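Local coordinates for GTPase subunit of restriction endonuclease (Thermococcus gammatolerans, PDB 6P0G), which forms a nucleic acid-binding domain of the GTPase subunit of a restriction endonuclease, probably of the McrBC type, at residues A[27-32]-A[47-52]; A[68-73]-A[92-97]. All coordinates share one frame; numbering follows the deposited sequence.

From the N terminus, the chain runs through strand 5-11 and helix 15-26 to reach interaction 1. There strand 28-29 pairs with the start of strand 49-55, closing a loop that carries helix 39-45. Interaction 2 follows in series rather than nesting or crossing: strand 70-76 leads through a small two-stranded hairpin, 78-80 with 83-84, and is met by strand 91-102 running back. Both contacts belong to one mixed sheet, in which strand 123-127 joins 49-55 to 91-102. Interaction 2 lies in its buried middle and interaction 1 toward the surface, with centres about 18 Å apart. The nearest atoms of each contact are about 8 Å from the bound nucleic acid.

Interaction 1: A[27-32]-A[47-52]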
ATOM      1  N   GLY A  27     -11.555  -3.001   3.658  1.00 69.39           N
ATOM      2  CA  GLY A  27     -11.134  -4.383   3.752  1.00 67.75           C
ATOM      3  C   GLY A  27     -12.189  -5.335   3.232  1.00 68.50           C
ATOM      4  O   GLY A  27     -13.353  -4.969   3.055  1.00 72.71           O
ATOM      5  N   VAL A  28     -11.776  -6.575   3.006  1.00 67.15           N
ATOM      6  CA  VAL A  28     -12.610  -7.565   2.350  1.00 68.09           C
ATOM      7  C   VAL A  28     -12.766  -8.772   3.261  1.00 67.68           C
ATOM      8  O   VAL A  28     -11.768  -9.345   3.704  1.00 65.39           O
ATOM      9  CB  VAL A  28     -11.991  -7.989   1.006  1.00 68.70           C
ATOM     10  CG1 VAL A  28     -12.862  -9.038   0.283  1.00 60.65           C
ATOM     11  CG2 VAL A  28     -11.750  -6.757   0.139  1.00 69.03           C
ATOM     12  N   LYS A  29     -14.012  -9.131   3.564  1.00 72.46           N
ATOM     13  CA  LYS A  29     -14.307 -10.334   4.344  1.00 70.33           C
ATOM     14  C   LYS A  29     -13.643 -11.530   3.671  1.00 74.22           C
ATOM     15  O   LYS A  29     -13.626 -11.613   2.436  1.00 69.33           O
ATOM     16  CB  LYS A  29     -15.811 -10.548   4.454  1.00 71.28           C
ATOM     17  CG  LYS A  29     -16.574  -9.326   4.923  1.00 73.20           C
ATOM     18  CD  LYS A  29     -17.772  -9.748   5.773  1.00 80.11           C
ATOM     19  CE  LYS A  29     -18.173  -8.648   6.738  1.00 87.83           C
ATOM     20  NZ  LYS A  29     -16.964  -8.067   7.391  1.00 84.02           N
ATOM     21  N   ARG A  30     -13.087 -12.443   4.466  1.00 72.17           N
ATOM     22  CA  ARG A  30     -12.265 -13.513   3.900  1.00 72.27           C
ATOM     23  C   ARG A  30     -13.084 -14.590   3.184  1.00 75.76           C
ATOM     24  O   ARG A  30     -12.535 -15.390   2.427  1.00 81.56           O
ATOM     25  CB  ARG A  30     -11.383 -14.151   4.979  1.00 68.93           C
ATOM     26  CG  ARG A  30     -12.140 -14.851   6.100  1.00 73.12           C
ATOM     27  CD  ARG A  30     -11.257 -15.888   6.798  1.00 73.08           C
ATOM     28  NE  ARG A  30     -11.086 -17.099   5.992  1.00 77.86           N
ATOM     29  CZ  ARG A  30     -10.145 -18.012   6.210  1.00 80.17           C
ATOM     30  NH1 ARG A  30      -9.279 -17.841   7.211  1.00 73.53           N
ATOM     31  NH2 ARG A  30     -10.065 -19.090   5.427  1.00 80.63           N
ATOM     32  N   ASN A  31     -14.394 -14.606   3.395  1.00 75.56           N
ATOM     33  CA  ASN A  31     -15.237 -15.549   2.670  1.00 76.55           C
ATOM     34  C   ASN A  31     -15.346 -15.179   1.185  1.00 79.53           C
ATOM     35  O   ASN A  31     -15.473 -16.044   0.317  1.00 78.67           O
ATOM     36  CB  ASN A  31     -16.616 -15.613   3.311  1.00 74.39           C
ATOM     37  CG  ASN A  31     -17.109 -14.253   3.755  1.00 80.64           C
ATOM     38  OD1 ASN A  31     -17.603 -13.472   2.943  1.00 79.36           O
ATOM     39  ND2 ASN A  31     -16.970 -13.953   5.059  1.00 88.22           N
ATOM     40  N   GLU A  32     -15.271 -13.889   0.889  1.00 77.46           N
ATOM     41  CA  GLU A  32     -15.355 -13.439  -0.489  1.00 78.20           C
ATOM     42  C   GLU A  32     -14.020 -13.618  -1.196  1.00 77.42           C
ATOM     43  O   GLU A  32     -13.871 -13.256  -2.358  1.00 81.21           O
ATOM     44  CB  GLU A  32     -15.804 -11.983  -0.540  1.00 81.17           C
ATOM     45  CG  GLU A  32     -17.205 -11.797   0.013  1.00 85.49           C
ATOM     46  CD  GLU A  32     -17.404 -10.425   0.612  1.00 86.76           C
ATOM     47  OE1 GLU A  32     -16.835  -9.456   0.059  1.00 90.77           O
ATOM     48  OE2 GLU A  32     -18.104 -10.317   1.647  1.00 85.80           O
ATOM     49  N   SER A  47      -7.833 -11.767   9.392  1.00 72.38           N
ATOM     50  CA  SER A  47      -8.745 -12.140  10.462  1.00 67.74           C
ATOM     51  C   SER A  47     -10.054 -12.567   9.814  1.00 67.06           C
ATOM     52  O   SER A  47     -10.057 -13.474   8.986  1.00 69.03           O
ATOM     53  CB  SER A  47      -8.938 -10.976  11.434  1.00 67.86           C
ATOM     54  OG  SER A  47      -9.347  -9.793  10.756  1.00 70.28           O
ATOM     55  N   ASP A  48     -11.165 -11.915  10.150  1.00 64.74           N
ATOM     56  CA  ASP A  48     -12.368 -12.101   9.329  1.00 66.47           C
ATOM     57  C   ASP A  48     -12.287 -11.169   8.131  1.00 71.63           C
ATOM     58  O   ASP A  48     -13.096 -11.256   7.211  1.00 74.99           O
ATOM     59  CB  ASP A  48     -13.660 -11.823  10.111  1.00 67.77           C
ATOM     60  CG  ASP A  48     -14.914 -12.265   9.347  1.00 69.11           C
ATOM     61  OD1 ASP A  48     -14.944 -13.437   8.909  1.00 70.99           O
ATOM     62  OD2 ASP A  48     -15.857 -11.453   9.177  1.00 70.29           O
ATOM     63  N   VAL A  49     -11.311 -10.261   8.174  1.00 68.76           N
ATOM     64  CA  VAL A  49     -11.113  -9.244   7.158  1.00 62.19           C
ATOM     65  C   VAL A  49      -9.674  -9.297   6.632  1.00 70.24           C
ATOM     66  O   VAL A  49      -8.736  -9.389   7.427  1.00 72.71           O
ATOM     67  CB  VAL A  49     -11.410  -7.846   7.725  1.00 65.52           C
ATOM     68  CG1 VAL A  49     -11.112  -6.748   6.696  1.00 68.88           C
ATOM     69  CG2 VAL A  49     -12.852  -7.774   8.177  1.00 66.38           C
ATOM     70  N   CYS A  50      -9.508  -9.263   5.304  1.00 61.41           N
ATOM     71  CA  CYS A  50      -8.197  -9.093   4.668  1.00 62.84           C
ATOM     72  C   CYS A  50      -7.986  -7.658   4.189  1.00 63.45           C
ATOM     73  O   CYS A  50      -8.882  -7.064   3.588  1.00 63.37           O
ATOM     74  CB  CYS A  50      -8.038 -10.040   3.466  1.00 70.45           C
ATOM     75  SG  CYS A  50      -8.100 -11.812   3.889  1.00 73.21           S
ATOM     76  N   TYR A  51      -6.793  -7.124   4.451  1.00 62.37           N
ATOM     77  CA  TYR A  51      -6.371  -5.801   3.987  1.00 61.62           C
ATOM     78  C   TYR A  51      -5.240  -5.997   2.987  1.00 61.40           C
ATOM     79  O   TYR A  51      -4.206  -6.588   3.316  1.00 61.16           O
ATOM     80  CB  TYR A  51      -5.915  -4.902   5.162  1.00 60.11           C
ATOM     81  CG  TYR A  51      -7.007  -4.656   6.202  1.00 64.73           C
ATOM     82  CD1 TYR A  51      -7.965  -3.670   6.008  1.00 64.24           C
ATOM     83  CD2 TYR A  51      -7.082  -5.420   7.369  1.00 63.78           C
ATOM     84  CE1 TYR A  51      -8.986  -3.451   6.944  1.00 62.18           C
ATOM     85  CE2 TYR A  51      -8.088  -5.196   8.316  1.00 62.28           C
ATOM     86  CZ  TYR A  51      -9.036  -4.211   8.088  1.00 68.02           C
ATOM     87  OH  TYR A  51     -10.040  -3.972   9.006  1.00 74.29           O
ATOM     88  N   PHE A  52      -5.428  -5.518   1.761  1.00 57.72           N
ATOM     89  CA  PHE A  52      -4.466  -5.809   0.725  1.00 59.44           C
ATOM     90  C   PHE A  52      -4.501  -4.785  -0.392  1.00 59.84           C
ATOM     91  O   PHE A  52      -5.505  -4.109  -0.610  1.00 62.00           O
ATOM     92  CB  PHE A  52      -4.701  -7.231   0.160  1.00 63.12           C
ATOM     93  CG  PHE A  52      -6.043  -7.412  -0.516  1.00 62.54           C
ATOM     94  CD1 PHE A  52      -7.191  -7.659   0.228  1.00 64.16           C
ATOM     95  CD2 PHE A  52      -6.158  -7.322  -1.892  1.00 58.02           C
ATOM     96  CE1 PHE A  52      -8.428  -7.826  -0.396  1.00 67.14           C
ATOM     97  CE2 PHE A  52      -7.395  -7.478  -2.520  1.00 58.19           C
ATOM     98  CZ  PHE A  52      -8.524  -7.733  -1.780  1.00 61.91           C
TER
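Gly-27 leaves the preceding helix with positive phi (94°) and sets its bare CA against Val-49, Cys-50 and Tyr-51. This CA lies 3.5 Å from Cys-50 O and 3.8 Å from Val-49 CG1, and it approaches the Tyr-51 ring obliquely. That same Val-49 methyl also rests over one face of the tyrosine ring, offset toward the rim.

Beyond the glycine, Val-28 and Cys-50 form an antiparallel hydrogen-bonded pair. Val-28 N donates to Cys-50 O, and the return bond, Cys-50 N to Val-28 O at 2.8 Å, is nearly straight. Strand 28-29 is thus added to strand 49-55 at the margin of the mixed sheet, with helix 39-45 in the intervening connection. The pairing ends where Arg-30 N reaches Asp-48 O at 3.0 Å from well above the carbonyl plane. Val-49 N donates to Ser-47 OG (3.3 Å), which makes an ST turn.

On the face of Val-28 and Cys-50, the valine presents CG2 to Phe-52 CE1 at 3.5 Å, while its CB lies at the ring edge, in plane. Phe-52 continues this apolar cluster to Phe-114, Trp-115 and Phe-126. Cys-50 is fixed on this face by a disulfide to Cys-46. Arg-30 lays its CD 3.5 Å from Ser-47 O; the bend about CG-CD (chi3 -75°) turns NE and the guanidinium toward salt bridges with Glu-34 (from NE) and Asp-43 (from NH1). Lys-29, on the face of Val-49, brings NZ to Asp-48 OD2 in a long salt bridge of 4.0 Å.

Interaction 2: A[68-73]-A[92-97]; sequences GDMVLF and VYLGII
Tyr-93 O takes a hydrogen bond from Phe-73 N (2.8 Å) and a weaker CA-H...O contact from Leu-72 CA (3.2 Å). The reciprocal bond, Tyr-93 N to Phe-73 O, completes the pair, and Val-71 and Gly-95 repeat the arrangement two residues along. Just before the strand begins, Asp-69 O accepts from Ile-97 N, and Gly-68, held at positive phi, points its N-H straight at Ile-97 O (3.0 Å, 179°).

Leu-72 and Met-70, a selenomethionine, lie on one face with Leu-94 and Ile-96. Met-70 CG runs alongside Ile-96 CG1 at 3.6 Å and touches Leu-94 CD2, after which the chain bends at chi3 and its end leads off from strand 92-97. Leu-72 CD2 meets Val-92 CG1 at 3.8 Å, where helix 138-145 packs on both residues.

The other face carries Val-71, Phe-73 and Tyr-93. Gly-95 brings no side chain to this face. Val-71 CG1 lies 3.6 Å above the plane of the Phe-73 ring, toward its rim. With CG1 anti to the backbone N (chi1 -175°), CG2 of Val-71 is left facing Ile-97 CD1 at 4.0 Å. Trp-53 makes an edge-to-face contact with Phe-73, as Phe-20 does with Tyr-93.

Strand 70-76 therefore lies inside the sheet: Val-71 and Phe-73 spend their backbone bonds on strand 91-102, whereas Met-70 and Leu-72 bond to strand 5-11 and to Gln-4 just before it, so the strand is hydrogen-bonded along both edges within a buried, largely apolar setting.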
ATOM      1  N   GLY A  68       7.724  -8.725   5.402  1.00 70.19           N
ATOM      2  CA  GLY A  68       8.572  -8.003   6.324  1.00 74.24           C
ATOM      3  C   GLY A  68       8.788  -6.565   5.894  1.00 73.78           C
ATOM      4  O   GLY A  68       9.078  -5.715   6.721  1.00 71.10           O
ATOM      5  N   ASP A  69       8.642  -6.298   4.598  1.00 75.81           N
ATOM      6  CA  ASP A  69       8.830  -4.948   4.072  1.00 75.48           C
ATOM      7  C   ASP A  69       7.703  -3.989   4.481  1.00 76.09           C
ATOM      8  O   ASP A  69       6.684  -4.390   5.059  1.00 75.27           O
ATOM      9  CB  ASP A  69       8.955  -4.977   2.551  1.00 74.00           C
ATOM     10  CG  ASP A  69      10.191  -5.736   2.081  1.00 82.05           C
ATOM     11  OD1 ASP A  69      11.126  -5.899   2.897  1.00 84.49           O
ATOM     12  OD2 ASP A  69      10.226  -6.165   0.901  1.00 80.05           O
HETATM   13  N   MSE A  70       7.897  -2.709   4.202  1.00 73.42           N
HETATM   14  CA  MSE A  70       6.915  -1.714   4.619  1.00 74.32           C
HETATM   15  C   MSE A  70       6.467  -0.821   3.463  1.00 74.06           C
HETATM   16  O   MSE A  70       7.243  -0.486   2.556  1.00 72.70           O
HETATM   17  CB  MSE A  70       7.465  -0.872   5.774  1.00 66.98           C
HETATM   18  CG  MSE A  70       7.195  -1.493   7.153  1.00 76.91           C
HETATM   19 SE   MSE A  70       8.492  -0.954   8.517  0.54 98.41          SE
HETATM   20  CE  MSE A  70      10.107  -1.634   7.616  1.00 88.48           C
ATOM     21  N   VAL A  71       5.188  -0.467   3.505  1.00 72.08           N
ATOM     22  CA  VAL A  71       4.574   0.389   2.504  1.00 66.59           C
ATOM     23  C   VAL A  71       3.967   1.606   3.188  1.00 67.95           C
ATOM     24  O   VAL A  71       3.133   1.467   4.113  1.00 57.29           O
ATOM     25  CB  VAL A  71       3.483  -0.345   1.734  1.00 62.00           C
ATOM     26  CG1 VAL A  71       2.958   0.539   0.611  1.00 59.91           C
ATOM     27  CG2 VAL A  71       4.014  -1.657   1.222  1.00 60.08           C
ATOM     28  N   LEU A  72       4.422   2.788   2.761  1.00 65.35           N
ATOM     29  CA  LEU A  72       3.806   4.058   3.138  1.00 57.17           C
ATOM     30  C   LEU A  72       2.844   4.413   2.033  1.00 62.29           C
ATOM     31  O   LEU A  72       3.248   4.598   0.864  1.00 65.11           O
ATOM     32  CB  LEU A  72       4.835   5.183   3.308  1.00 58.50           C
ATOM     33  CG  LEU A  72       5.810   5.135   4.478  1.00 64.25           C
ATOM     34  CD1 LEU A  72       6.852   6.236   4.324  1.00 64.62           C
ATOM     35  CD2 LEU A  72       5.051   5.307   5.786  1.00 63.78           C
ATOM     36  N   PHE A  73       1.566   4.490   2.359  1.00 58.31           N
ATOM     37  CA  PHE A  73       0.633   4.949   1.350  1.00 62.38           C
ATOM     38  C   PHE A  73       0.508   6.463   1.589  1.00 65.06           C
ATOM     39  O   PHE A  73       0.081   6.874   2.649  1.00 62.08           O
ATOM     40  CB  PHE A  73      -0.721   4.233   1.442  1.00 61.27           C
ATOM     41  CG  PHE A  73      -0.671   2.738   1.137  1.00 59.02           C
ATOM     42  CD1 PHE A  73      -0.814   2.275  -0.154  1.00 59.72           C
ATOM     43  CD2 PHE A  73      -0.521   1.811   2.164  1.00 61.85           C
ATOM     44  CE1 PHE A  73      -0.782   0.899  -0.444  1.00 66.39           C
ATOM     45  CE2 PHE A  73      -0.487   0.427   1.891  1.00 62.44           C
ATOM     46  CZ  PHE A  73      -0.618  -0.029   0.591  1.00 59.62           C
ATOM     47  N   VAL A  92      -0.886   9.785   5.553  1.00 62.28           N
ATOM     48  CA  VAL A  92       0.079   8.715   5.353  1.00 62.77           C
ATOM     49  C   VAL A  92      -0.322   7.506   6.184  1.00 62.42           C
ATOM     50  O   VAL A  92      -0.609   7.632   7.382  1.00 59.46           O
ATOM     51  CB  VAL A  92       1.503   9.153   5.729  1.00 61.96           C
ATOM     52  CG1 VAL A  92       2.501   8.048   5.409  1.00 63.01           C
ATOM     53  CG2 VAL A  92       1.879  10.439   4.962  1.00 64.33           C
ATOM     54  N   TYR A  93      -0.367   6.346   5.535  1.00 60.34           N
ATOM     55  CA  TYR A  93      -0.643   5.077   6.218  1.00 64.11           C
ATOM     56  C   TYR A  93       0.569   4.159   6.113  1.00 62.84           C
ATOM     57  O   TYR A  93       1.254   4.176   5.083  1.00 61.02           O
ATOM     58  CB  TYR A  93      -1.856   4.367   5.611  1.00 60.99           C
ATOM     59  CG  TYR A  93      -3.159   5.139   5.622  1.00 60.83           C
ATOM     60  CD1 TYR A  93      -3.378   6.199   4.741  1.00 58.83           C
ATOM     61  CD2 TYR A  93      -4.193   4.767   6.470  1.00 59.74           C
ATOM     62  CE1 TYR A  93      -4.583   6.876   4.739  1.00 62.64           C
ATOM     63  CE2 TYR A  93      -5.385   5.433   6.468  1.00 56.56           C
ATOM     64  CZ  TYR A  93      -5.579   6.483   5.618  1.00 62.17           C
ATOM     65  OH  TYR A  93      -6.788   7.124   5.624  1.00 66.66           O
ATOM     66  N   LEU A  94       0.828   3.364   7.155  1.00 56.99           N
ATOM     67  CA  LEU A  94       1.949   2.424   7.150  1.00 59.23           C
ATOM     68  C   LEU A  94       1.460   0.995   7.345  1.00 65.01           C
ATOM     69  O   LEU A  94       0.830   0.656   8.351  1.00 61.26           O
ATOM     70  CB  LEU A  94       2.974   2.779   8.231  1.00 60.39           C
ATOM     71  CG  LEU A  94       4.365   2.105   8.266  1.00 67.54           C
ATOM     72  CD1 LEU A  94       5.194   2.706   9.402  1.00 61.67           C
ATOM     73  CD2 LEU A  94       4.337   0.580   8.464  1.00 72.42           C
ATOM     74  N   GLY A  95       1.788   0.157   6.375  1.00 65.20           N
ATOM     75  CA  GLY A  95       1.482  -1.257   6.455  1.00 69.23           C
ATOM     76  C   GLY A  95       2.756  -2.078   6.434  1.00 70.53           C
ATOM     77  O   GLY A  95       3.810  -1.625   5.935  1.00 64.78           O
ATOM     78  N   ILE A  96       2.654  -3.279   6.994  1.00 64.37           N
ATOM     79  CA  ILE A  96       3.754  -4.227   6.997  1.00 68.11           C
ATOM     80  C   ILE A  96       3.334  -5.443   6.205  1.00 66.93           C
ATOM     81  O   ILE A  96       2.339  -6.083   6.520  1.00 67.91           O
ATOM     82  CB  ILE A  96       4.158  -4.627   8.426  1.00 72.05           C
ATOM     83  CG1 ILE A  96       4.923  -3.472   9.086  1.00 69.11           C
ATOM     84  CG2 ILE A  96       5.030  -5.860   8.396  1.00 66.85           C
ATOM     85  CD1 ILE A  96       4.805  -3.424  10.578  1.00 78.08           C
ATOM     86  N   ILE A  97       4.078  -5.735   5.148  1.00 67.77           N
ATOM     87  CA  ILE A  97       3.731  -6.822   4.255  1.00 67.58           C
ATOM     88  C   ILE A  97       3.747  -8.167   4.991  1.00 66.11           C
ATOM     89  O   ILE A  97       4.747  -8.529   5.618  1.00 64.09           O
ATOM     90  CB  ILE A  97       4.689  -6.896   3.066  1.00 68.03           C
ATOM     91  CG1 ILE A  97       4.647  -5.598   2.243  1.00 65.66           C
ATOM     92  CG2 ILE A  97       4.364  -8.117   2.190  1.00 67.38           C
ATOM     93  CD1 ILE A  97       3.679  -5.621   1.085  1.00 61.03           C
TER